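Local coordinates for protein beta-xylosidase (PDB 4MLG) that probably hydrolyses xylo-oligosaccharides, removing xylose units from their non-reducing ends, as a beta-propeller beta-xylosidase of glycoside hydrolase family 43, at residues 32-37 with 297-302; 134-139 with 221-226; 183-188 with 198-203. All coordinates share one frame; numbering follows the deposited sequence.

Interaction 1 of 3, residues 32-37 with 297-302. With SO4 (sulfate ion), chain N.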
loop_
_atom_site.group_PDB
_atom_site.type_symbol
_atom_site.label_atom_id
_atom_site.label_comp_id
_atom_site.label_asym_id
_atom_site.label_seq_id
_atom_site.Cartn_x
_atom_site.Cartn_y
_atom_site.Cartn_z
ATOM N N ASP A 32 -9.982 13.443 19.246
ATOM C CA ASP A 32 -11.219 12.674 19.284
ATOM C C ASP A 32 -12.446 13.566 19.112
ATOM O O ASP A 32 -12.555 14.620 19.739
ATOM C CB ASP A 32 -11.331 11.897 20.597
ATOM C CG ASP A 32 -10.496 10.632 20.600
ATOM O OD1 ASP A 32 -10.305 10.043 19.516
ATOM O OD2 ASP A 32 -10.037 10.223 21.687
ATOM N N TRP A 33 -13.365 13.131 18.258
ATOM C CA TRP A 33 -14.630 13.823 18.069
ATOM C C TRP A 33 -15.727 12.791 17.862
ATOM O O TRP A 33 -15.455 11.660 17.464
ATOM C CB TRP A 33 -14.555 14.769 16.870
ATOM C CG TRP A 33 -14.524 14.067 15.547
ATOM C CD1 TRP A 33 -13.524 13.276 15.062
ATOM C CD2 TRP A 33 -15.534 14.106 14.530
ATOM N NE1 TRP A 33 -13.851 12.813 13.811
ATOM C CE2 TRP A 33 -15.080 13.309 13.460
ATOM C CE3 TRP A 33 -16.779 14.735 14.422
ATOM C CZ2 TRP A 33 -15.827 13.123 12.297
ATOM C CZ3 TRP A 33 -17.520 14.548 13.264
ATOM C CH2 TRP A 33 -17.040 13.750 12.218
ATOM N N GLU A 34 -16.966 13.178 18.140
ATOM C CA GLU A 34 -18.085 12.258 17.994
ATOM C C GLU A 34 -18.518 12.114 16.540
ATOM O O GLU A 34 -19.331 12.892 16.041
ATOM C CB GLU A 34 -19.273 12.693 18.857
ATOM C CG GLU A 34 -20.496 11.785 18.743
ATOM C CD GLU A 34 -20.253 10.390 19.294
ATOM O OE1 GLU A 34 -20.620 10.138 20.460
ATOM O OE2 GLU A 34 -19.703 9.541 18.561
ATOM N N SER A 35 -17.957 11.122 15.858
ATOM C CA SER A 35 -18.450 10.742 14.545
ATOM C C SER A 35 -19.739 9.965 14.760
ATOM O O SER A 35 -19.919 9.329 15.797
ATOM C CB SER A 35 -17.425 9.878 13.811
ATOM O OG SER A 35 -17.132 8.702 14.545
ATOM N N GLY A 36 -20.641 10.013 13.788
ATOM C CA GLY A 36 -21.915 9.331 13.920
ATOM C C GLY A 36 -21.818 7.831 13.718
ATOM O O GLY A 36 -22.826 7.163 13.495
ATOM N N ILE A 37 -20.602 7.298 13.799
ATOM C CA ILE A 37 -20.363 5.876 13.583
ATOM C C ILE A 37 -20.418 5.104 14.896
ATOM O O ILE A 37 -19.732 5.454 15.856
ATOM C CB ILE A 37 -18.990 5.640 12.923
ATOM C CG1 ILE A 37 -18.784 6.608 11.757
ATOM C CG2 ILE A 37 -18.852 4.196 12.464
ATOM C CD1 ILE A 37 -17.431 6.487 11.098
ATOM N N LYS A 297 -16.991 6.864 27.549
ATOM C CA LYS A 297 -16.985 6.691 26.099
ATOM C C LYS A 297 -15.566 6.526 25.557
ATOM O O LYS A 297 -14.784 7.477 25.540
ATOM C CB LYS A 297 -17.695 7.863 25.416
ATOM C CG LYS A 297 -19.154 8.012 25.820
ATOM C CD LYS A 297 -19.825 9.171 25.101
ATOM C CE LYS A 297 -21.273 9.323 25.545
ATOM N NZ LYS A 297 -21.956 10.461 24.869
ATOM N N THR A 298 -15.255 5.312 25.110
ATOM C CA THR A 298 -13.920 4.950 24.634
ATOM C C THR A 298 -13.367 5.884 23.555
ATOM O O THR A 298 -12.213 6.310 23.623
ATOM C CB THR A 298 -13.904 3.503 24.100
ATOM O OG1 THR A 298 -14.247 2.598 25.157
ATOM C CG2 THR A 298 -12.532 3.141 23.551
ATOM N N TRP A 299 -14.196 6.205 22.566
ATOM C CA TRP A 299 -13.758 7.007 21.427
ATOM C C TRP A 299 -13.672 8.499 21.748
ATOM O O TRP A 299 -13.333 9.307 20.884
ATOM C CB TRP A 299 -14.673 6.771 20.222
ATOM C CG TRP A 299 -16.113 7.065 20.497
ATOM C CD1 TRP A 299 -16.791 8.204 20.180
ATOM C CD2 TRP A 299 -17.053 6.206 21.152
ATOM N NE1 TRP A 299 -18.097 8.108 20.594
ATOM C CE2 TRP A 299 -18.284 6.891 21.195
ATOM C CE3 TRP A 299 -16.976 4.924 21.705
ATOM C CZ2 TRP A 299 -19.426 6.338 21.769
ATOM C CZ3 TRP A 299 -18.111 4.377 22.276
ATOM C CH2 TRP A 299 -19.320 5.083 22.303
ATOM N N LEU A 300 -13.982 8.858 22.990
ATOM C CA LEU A 300 -13.872 10.241 23.442
ATOM C C LEU A 300 -12.937 10.319 24.644
ATOM O O LEU A 300 -13.333 10.026 25.771
ATOM C CB LEU A 300 -15.245 10.803 23.805
ATOM C CG LEU A 300 -16.293 10.852 22.692
ATOM C CD1 LEU A 300 -17.590 11.450 23.211
ATOM C CD2 LEU A 300 -15.772 11.643 21.505
ATOM N N ARG A 301 -11.696 10.721 24.395
ATOM C CA ARG A 301 -10.660 10.677 25.418
ATOM C C ARG A 301 -10.131 12.064 25.767
ATOM O O ARG A 301 -10.006 12.927 24.902
ATOM C CB ARG A 301 -9.517 9.774 24.949
ATOM C CG ARG A 301 -9.950 8.344 24.661
ATOM C CD ARG A 301 -8.983 7.624 23.735
ATOM N NE ARG A 301 -9.058 8.117 22.362
ATOM C CZ ARG A 301 -8.360 7.617 21.348
ATOM N NH1 ARG A 301 -7.529 6.603 21.546
ATOM N NH2 ARG A 301 -8.491 8.131 20.133
ATOM N N SER A 302 -9.824 12.267 27.045
ATOM C CA SER A 302 -9.286 13.538 27.513
ATOM C C SER A 302 -7.878 13.331 28.053
ATOM O O SER A 302 -7.660 12.486 28.919
ATOM C CB SER A 302 -10.182 14.126 28.602
ATOM O OG SER A 302 -11.525 14.226 28.159
HETATM S S SO4 N . -4.969 4.524 18.659
HETATM O O1 SO4 N . -5.629 5.819 18.788
HETATM O O2 SO4 N . -3.935 4.397 19.681
HETATM O O3 SO4 N . -5.953 3.458 18.823
HETATM O O4 SO4 N . -4.351 4.430 17.340
HETATM O O HOH W 1 -12.332 9.363 18.084
#
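Arg301 turns the edge of its guanidinium to the carboxylate of Asp32, the two groups nearly coplanar (planes 21° apart). NH2 of Arg301 donates to the syn lone pair of Asp32 OD1 at 2.7 Å, while NE faces OD2 to complete a two-pronged salt bridge; the NE–OD2 distance is modelled too short to be trusted. The bend at chi3 (-72°) brings NE of Arg301 round to this oxygen. From the backbone, Arg301 N adds a weak bond to Asp32 OD2 (3.2 Å). A water donates to both Asp32 OD1 and Trp299 O, so two acceptors that cannot bond directly are joined. The segments are loops from different blades of the five-bladed propeller characteristic of family 43: 32-37 follows strand 24-32, whereas the loop 297-302 leads into strand 302-308. Farther out, Trp299 NE1 points at the carboxylate of Glu34, making weak bonds to OE1 (3.2 Å) and OE2 (3.0 Å), with ring and carboxylate planes 50° apart. Between the polar pairs, Leu300 rests CD2 on the backbone C of Trp33 at 3.8 Å, an apolar filler. An alanine in place of Arg301 would probably leave the buried carboxylate of Asp32 without its charged mate. The type I turn from Lys297 to Leu300 presents Trp299 and Leu300, and Ser294 OG holds Leu300 O. Arg301 NH1 reaches Thr272 OG1 and a sulfate ion, both weakly.

Interaction 2 of 3, residues 134-139 with 221-226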
loop_
_atom_site.group_PDB
_atom_site.type_symbol
_atom_site.label_atom_id
_atom_site.label_comp_id
_atom_site.label_asym_id
_atom_site.label_seq_id
_atom_site.Cartn_x
_atom_site.Cartn_y
_atom_site.Cartn_z
ATOM N N SER A 134 1.307 -0.127 8.966
ATOM C CA SER A 134 0.782 -0.052 10.329
ATOM C C SER A 134 0.717 1.389 10.842
ATOM O O SER A 134 0.639 2.329 10.052
ATOM C CB SER A 134 1.584 -0.939 11.284
ATOM O OG SER A 134 0.945 -1.033 12.543
ATOM N N MET A 135 0.755 1.562 12.160
ATOM C CA MET A 135 0.550 2.882 12.751
ATOM C C MET A 135 1.292 3.102 14.071
ATOM O O MET A 135 2.229 2.370 14.402
ATOM C CB MET A 135 -0.946 3.132 12.944
ATOM C CG MET A 135 -1.733 1.880 13.284
ATOM S SD MET A 135 -1.271 1.140 14.864
ATOM C CE MET A 135 -2.530 1.824 15.938
ATOM N N ASP A 136 0.853 4.116 14.815
ATOM C CA ASP A 136 1.473 4.520 16.080
ATOM C C ASP A 136 2.995 4.673 16.019
ATOM O O ASP A 136 3.718 3.964 16.717
ATOM C CB ASP A 136 1.089 3.554 17.206
ATOM C CG ASP A 136 -0.324 3.776 17.710
ATOM O OD1 ASP A 136 -1.078 4.524 17.053
ATOM O OD2 ASP A 136 -0.684 3.197 18.757
ATOM N N PRO A 137 3.487 5.606 15.188
ATOM C CA PRO A 137 4.936 5.790 15.089
ATOM C C PRO A 137 5.494 6.576 16.267
ATOM O O PRO A 137 4.811 7.437 16.824
ATOM C CB PRO A 137 5.088 6.609 13.808
ATOM C CG PRO A 137 3.840 7.404 13.740
ATOM C CD PRO A 137 2.759 6.509 14.279
ATOM N N CYS A 138 6.730 6.262 16.639
ATOM C CA CYS A 138 7.454 7.001 17.665
ATOM C C CYS A 138 8.847 7.323 17.141
ATOM O O CYS A 138 9.584 6.425 16.740
ATOM C CB CYS A 138 7.555 6.173 18.946
ATOM S SG CYS A 138 8.772 6.780 20.139
ATOM N N ILE A 139 9.210 8.601 17.133
ATOM C CA ILE A 139 10.502 9.004 16.590
ATOM C C ILE A 139 11.494 9.338 17.696
ATOM O O ILE A 139 11.295 10.282 18.460
ATOM C CB ILE A 139 10.374 10.201 15.640
ATOM C CG1 ILE A 139 9.146 10.039 14.745
ATOM C CG2 ILE A 139 11.635 10.341 14.805
ATOM C CD1 ILE A 139 9.210 8.833 13.833
ATOM N N PHE A 221 3.208 -6.934 23.410
ATOM C CA PHE A 221 3.025 -5.645 22.753
ATOM C C PHE A 221 1.708 -5.582 21.985
ATOM O O PHE A 221 1.343 -6.525 21.282
ATOM C CB PHE A 221 4.189 -5.357 21.803
ATOM C CG PHE A 221 4.026 -4.085 21.019
ATOM C CD1 PHE A 221 4.343 -2.860 21.586
ATOM C CD2 PHE A 221 3.555 -4.112 19.715
ATOM C CE1 PHE A 221 4.191 -1.684 20.869
ATOM C CE2 PHE A 221 3.400 -2.941 18.991
ATOM C CZ PHE A 221 3.719 -1.725 19.569
ATOM N N PHE A 222 1.003 -4.463 22.123
ATOM C CA PHE A 222 -0.230 -4.233 21.379
ATOM C C PHE A 222 -0.100 -2.983 20.514
ATOM O O PHE A 222 -0.289 -3.043 19.302
ATOM C CB PHE A 222 -1.427 -4.103 22.328
ATOM C CG PHE A 222 -2.764 -4.102 21.630
ATOM C CD1 PHE A 222 -3.443 -5.289 21.399
ATOM C CD2 PHE A 222 -3.341 -2.915 21.207
ATOM C CE1 PHE A 222 -4.672 -5.291 20.756
ATOM C CE2 PHE A 222 -4.568 -2.908 20.564
ATOM C CZ PHE A 222 -5.234 -4.097 20.338
ATOM N N GLU A 223 0.229 -1.855 21.142
ATOM C CA GLU A 223 0.367 -0.584 20.434
ATOM C C GLU A 223 1.048 0.468 21.306
ATOM O O GLU A 223 1.559 0.157 22.382
ATOM C CB GLU A 223 -1.002 -0.062 19.990
ATOM C CG GLU A 223 -1.911 0.324 21.147
ATOM C CD GLU A 223 -3.219 0.934 20.691
ATOM O OE1 GLU A 223 -3.541 0.827 19.489
ATOM O OE2 GLU A 223 -3.924 1.523 21.538
ATOM N N ALA A 224 1.047 1.710 20.825
ATOM C CA ALA A 224 1.575 2.862 21.562
ATOM C C ALA A 224 3.059 2.757 21.917
ATOM O O ALA A 224 3.430 2.875 23.083
ATOM C CB ALA A 224 0.745 3.126 22.818
ATOM N N SER A 225 3.901 2.549 20.909
ATOM C CA SER A 225 5.344 2.484 21.122
ATOM C C SER A 225 5.899 3.819 21.607
ATOM O O SER A 225 5.514 4.877 21.113
ATOM C CB SER A 225 6.063 2.070 19.835
ATOM O OG SER A 225 5.839 0.704 19.533
ATOM N N TRP A 226 6.803 3.763 22.581
ATOM C CA TRP A 226 7.506 4.957 23.042
ATOM C C TRP A 226 8.884 4.598 23.589
ATOM O O TRP A 226 9.067 3.540 24.187
ATOM C CB TRP A 226 6.692 5.705 24.100
ATOM C CG TRP A 226 7.295 7.025 24.478
ATOM C CD1 TRP A 226 8.121 7.277 25.534
ATOM C CD2 TRP A 226 7.129 8.272 23.792
ATOM N NE1 TRP A 226 8.475 8.606 25.552
ATOM C CE2 TRP A 226 7.880 9.238 24.492
ATOM C CE3 TRP A 226 6.417 8.667 22.654
ATOM C CZ2 TRP A 226 7.938 10.572 24.092
ATOM C CZ3 TRP A 226 6.475 9.991 22.260
ATOM C CH2 TRP A 226 7.230 10.928 22.977
#
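Asp136 and Glu223 bring their carboxylates together near the axis of a family 43 beta-propeller, where segments 134-139 and 221-226 lead into the innermost strands of neighbouring blades. The touching parts run only 17° apart in direction, yet they meet through side chains and not through a backbone ladder. Asp136 directs CB at the other segment, and its OD2 accepts the backbone N-H of Ala224 at 3.1 Å through the anti lone pair, the one away from OD1. This single bond ties the short acid to the neighbouring strand. Glu223 crosses it at a slant, its carboxylate plane turned 45° from that of Asp136 and its OE1 3.8 Å from Asp136 OD2. CG of Glu223 lies between the backbone N and carbonyl carbon (chi1 66°), and the extended chain beyond CG carries the carboxylate out to Asp136. Met135, its chain bent, brings the methyl CE to 3.8 Å from Glu223 OE1, an apolar neighbour to the acid. Phe222 and Glu223 both face Ser239 in a classic beta bulge, and the ring of Phe221 lies under Glu223 N. A sulfate ion lies about 3 Å from the Asp136 side chain at nearest atoms, and Asp136 also touches Asp85 and His274, the calcium residues; this is consistent with an active-site pocket, as in relatives. Deeper along the strands, Trp226 NE1 is held by Ile277 O, while Cys138 SG makes an oblique sulfur-aromatic contact with the indole, 3.9 Å from Trp226 CE3.

Interaction 3 of 3, residues 183-188 with 198-203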
loop_
_atom_site.group_PDB
_atom_site.type_symbol
_atom_site.label_atom_id
_atom_site.label_comp_id
_atom_site.label_asym_id
_atom_site.label_seq_id
_atom_site.Cartn_x
_atom_site.Cartn_y
_atom_site.Cartn_z
ATOM N N PRO A 183 6.932 -5.128 18.019
ATOM C CA PRO A 183 6.887 -3.794 17.418
ATOM C C PRO A 183 8.057 -3.638 16.452
ATOM O O PRO A 183 9.025 -4.390 16.546
ATOM C CB PRO A 183 7.056 -2.861 18.622
ATOM C CG PRO A 183 7.750 -3.688 19.648
ATOM C CD PRO A 183 7.214 -5.074 19.465
ATOM N N LYS A 184 7.969 -2.685 15.532
ATOM C CA LYS A 184 8.999 -2.535 14.514
ATOM C C LYS A 184 9.897 -1.334 14.773
ATOM O O LYS A 184 9.459 -0.324 15.323
ATOM C CB LYS A 184 8.366 -2.429 13.127
ATOM C CG LYS A 184 7.621 -3.679 12.690
ATOM C CD LYS A 184 8.566 -4.864 12.583
ATOM C CE LYS A 184 7.828 -6.128 12.179
ATOM N NZ LYS A 184 8.759 -7.283 12.045
ATOM N N VAL A 185 11.158 -1.459 14.373
ATOM C CA VAL A 185 12.127 -0.378 14.496
ATOM C C VAL A 185 12.828 -0.162 13.155
ATOM O O VAL A 185 13.194 -1.122 12.476
ATOM C CB VAL A 185 13.167 -0.671 15.601
ATOM C CG1 VAL A 185 13.763 -2.062 15.426
ATOM C CG2 VAL A 185 14.258 0.390 15.616
ATOM N N VAL A 186 12.993 1.097 12.766
ATOM C CA VAL A 186 13.671 1.418 11.519
ATOM C C VAL A 186 14.414 2.750 11.628
ATOM O O VAL A 186 13.915 3.704 12.228
ATOM C CB VAL A 186 12.686 1.428 10.319
ATOM C CG1 VAL A 186 11.599 2.474 10.515
ATOM C CG2 VAL A 186 13.430 1.653 9.009
ATOM N N ARG A 187 15.621 2.799 11.073
ATOM C CA ARG A 187 16.410 4.023 11.087
ATOM C C ARG A 187 16.011 4.927 9.925
ATOM O O ARG A 187 15.885 4.474 8.788
ATOM C CB ARG A 187 17.907 3.706 11.028
ATOM C CG ARG A 187 18.807 4.933 11.080
ATOM C CD ARG A 187 20.284 4.556 11.106
ATOM N NE ARG A 187 20.694 3.822 9.911
ATOM C CZ ARG A 187 21.157 4.394 8.804
ATOM N NH1 ARG A 187 21.271 5.714 8.732
ATOM N NH2 ARG A 187 21.507 3.646 7.766
ATOM N N LEU A 188 15.801 6.206 10.221
ATOM C CA LEU A 188 15.459 7.184 9.198
ATOM C C LEU A 188 16.721 7.810 8.618
ATOM O O LEU A 188 17.697 8.031 9.335
ATOM C CB LEU A 188 14.562 8.275 9.782
ATOM C CG LEU A 188 13.168 7.852 10.241
ATOM C CD1 LEU A 188 12.513 8.960 11.047
ATOM C CD2 LEU A 188 12.308 7.481 9.043
ATOM N N GLU A 198 15.673 -1.389 6.086
ATOM C CA GLU A 198 14.454 -2.162 6.272
ATOM C C GLU A 198 14.124 -2.277 7.755
ATOM O O GLU A 198 15.005 -2.556 8.568
ATOM C CB GLU A 198 14.591 -3.560 5.666
ATOM C CG GLU A 198 14.689 -3.591 4.151
ATOM C CD GLU A 198 14.386 -4.965 3.584
ATOM O OE1 GLU A 198 13.335 -5.538 3.943
ATOM O OE2 GLU A 198 15.200 -5.472 2.784
ATOM N N PRO A 199 12.851 -2.054 8.109
ATOM C CA PRO A 199 12.385 -2.217 9.491
ATOM C C PRO A 199 12.600 -3.643 9.984
ATOM O O PRO A 199 12.649 -4.573 9.179
ATOM C CB PRO A 199 10.887 -1.916 9.389
ATOM C CG PRO A 199 10.761 -1.037 8.192
ATOM C CD PRO A 199 11.791 -1.537 7.225
ATOM N N ARG A 200 12.732 -3.810 11.295
ATOM C CA ARG A 200 12.966 -5.125 11.875
ATOM C C ARG A 200 12.291 -5.261 13.235
ATOM O O ARG A 200 11.887 -4.267 13.839
ATOM C CB ARG A 200 14.467 -5.400 11.992
ATOM C CG ARG A 200 15.273 -4.236 12.547
ATOM C CD ARG A 200 16.763 -4.537 12.535
ATOM N NE ARG A 200 17.531 -3.465 11.909
ATOM C CZ ARG A 200 18.857 -3.441 11.828
ATOM N NH1 ARG A 200 19.573 -4.433 12.340
ATOM N NH2 ARG A 200 19.470 -2.424 11.240
ATOM N N ASP A 201 12.165 -6.498 13.703
ATOM C CA ASP A 201 11.553 -6.768 14.999
ATOM C C ASP A 201 12.334 -6.126 16.140
ATOM O O ASP A 201 13.553 -6.281 16.236
ATOM C CB ASP A 201 11.449 -8.278 15.244
ATOM C CG ASP A 201 10.370 -8.934 14.407
ATOM O OD1 ASP A 201 9.371 -8.259 14.085
ATOM O OD2 ASP A 201 10.515 -10.130 14.077
ATOM N N LEU A 202 11.625 -5.393 16.994
ATOM C CA LEU A 202 12.185 -4.956 18.263
ATOM C C LEU A 202 11.788 -5.993 19.300
ATOM O O LEU A 202 10.719 -5.899 19.903
ATOM C CB LEU A 202 11.646 -3.586 18.669
ATOM C CG LEU A 202 12.301 -3.009 19.928
ATOM C CD1 LEU A 202 13.702 -2.494 19.617
ATOM C CD2 LEU A 202 11.445 -1.918 20.552
ATOM N N MET A 203 12.646 -6.989 19.489
ATOM C CA MET A 203 12.327 -8.121 20.348
ATOM C C MET A 203 12.085 -7.710 21.797
ATOM O O MET A 203 12.939 -7.089 22.429
ATOM C CB MET A 203 13.437 -9.171 20.280
ATOM C CG MET A 203 13.774 -9.617 18.867
ATOM S SD MET A 203 15.149 -10.781 18.808
ATOM C CE MET A 203 14.409 -12.228 19.554
#
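Val185 and Arg200 form an antiparallel hydrogen-bonded pair, Val185 N donating to Arg200 O at 2.9 Å and Arg200 N returning a bond to Val185 O at 3.0 Å. Next to it, Lys184 and Asp201 make a non-hydrogen-bonded pair, and beyond that Leu202 N donates to Pro183 O in a nearly straight bond of 2.8 Å. Proline suits position 183 here because only its carbonyl is used, and it needs no N-H toward this partner. The ring of Pro183 puts CG 4.0 Å from Leu202 CB, and Phe236 of strand 233-239 touches both residues. Val185 CG1 lies against the aliphatic stem of Arg200, 3.9 Å from its CG, the two side chains sharing one face of the sheet. The charged end of Arg200 finds its partner elsewhere, in a salt bridge from NH2 to Glu197 OE1. The segments belong to the hairpin of strands 184-188 and 200-205, the outer half of a four-stranded antiparallel propeller blade; strand 147-151 flanks 184-188 on its other side. Toward the open end of the hairpin, Lys184 and Asp201 extend alongside each other in one direction and join NZ to OD1 in a salt bridge whose modelled length is doubtfully short. The lysine turns at chi2 (-63°), which carries CD round to the backbone of Arg200, 3.6 Å from its O, before the extended remainder brings NZ to the acid. Toward the turn of the hairpin, Val186 and Pro199 also lie alongside each other. CB of Val186 packs 3.8 Å from Pro199 CG, a compact branched residue against a rigid ring, while Asn165 ND2 is hydrogen-bonded to Pro199 O.

Overall arrangement
From the N terminus the chain first meets interaction 1 at 32-37, just after strand 24-32, and returns to close that loop only at 297-302, after passing through most of the propeller. Interaction 2 is nested within it: 134-139 waits for 221-226, joining the inner strands of adjacent blades. Interaction 3, 183-188 with 198-203, is a hairpin nested in turn inside interaction 2, so no loops cross. Interactions 2 and 3 touch where neighbouring blades meet, Phe221 CZ lying 3.6 Å from Pro183 CB. Interactions 1 and 3 lie on opposite sides of the chain's centre, their own centres about 31 Å apart, with interaction 2 near that centre.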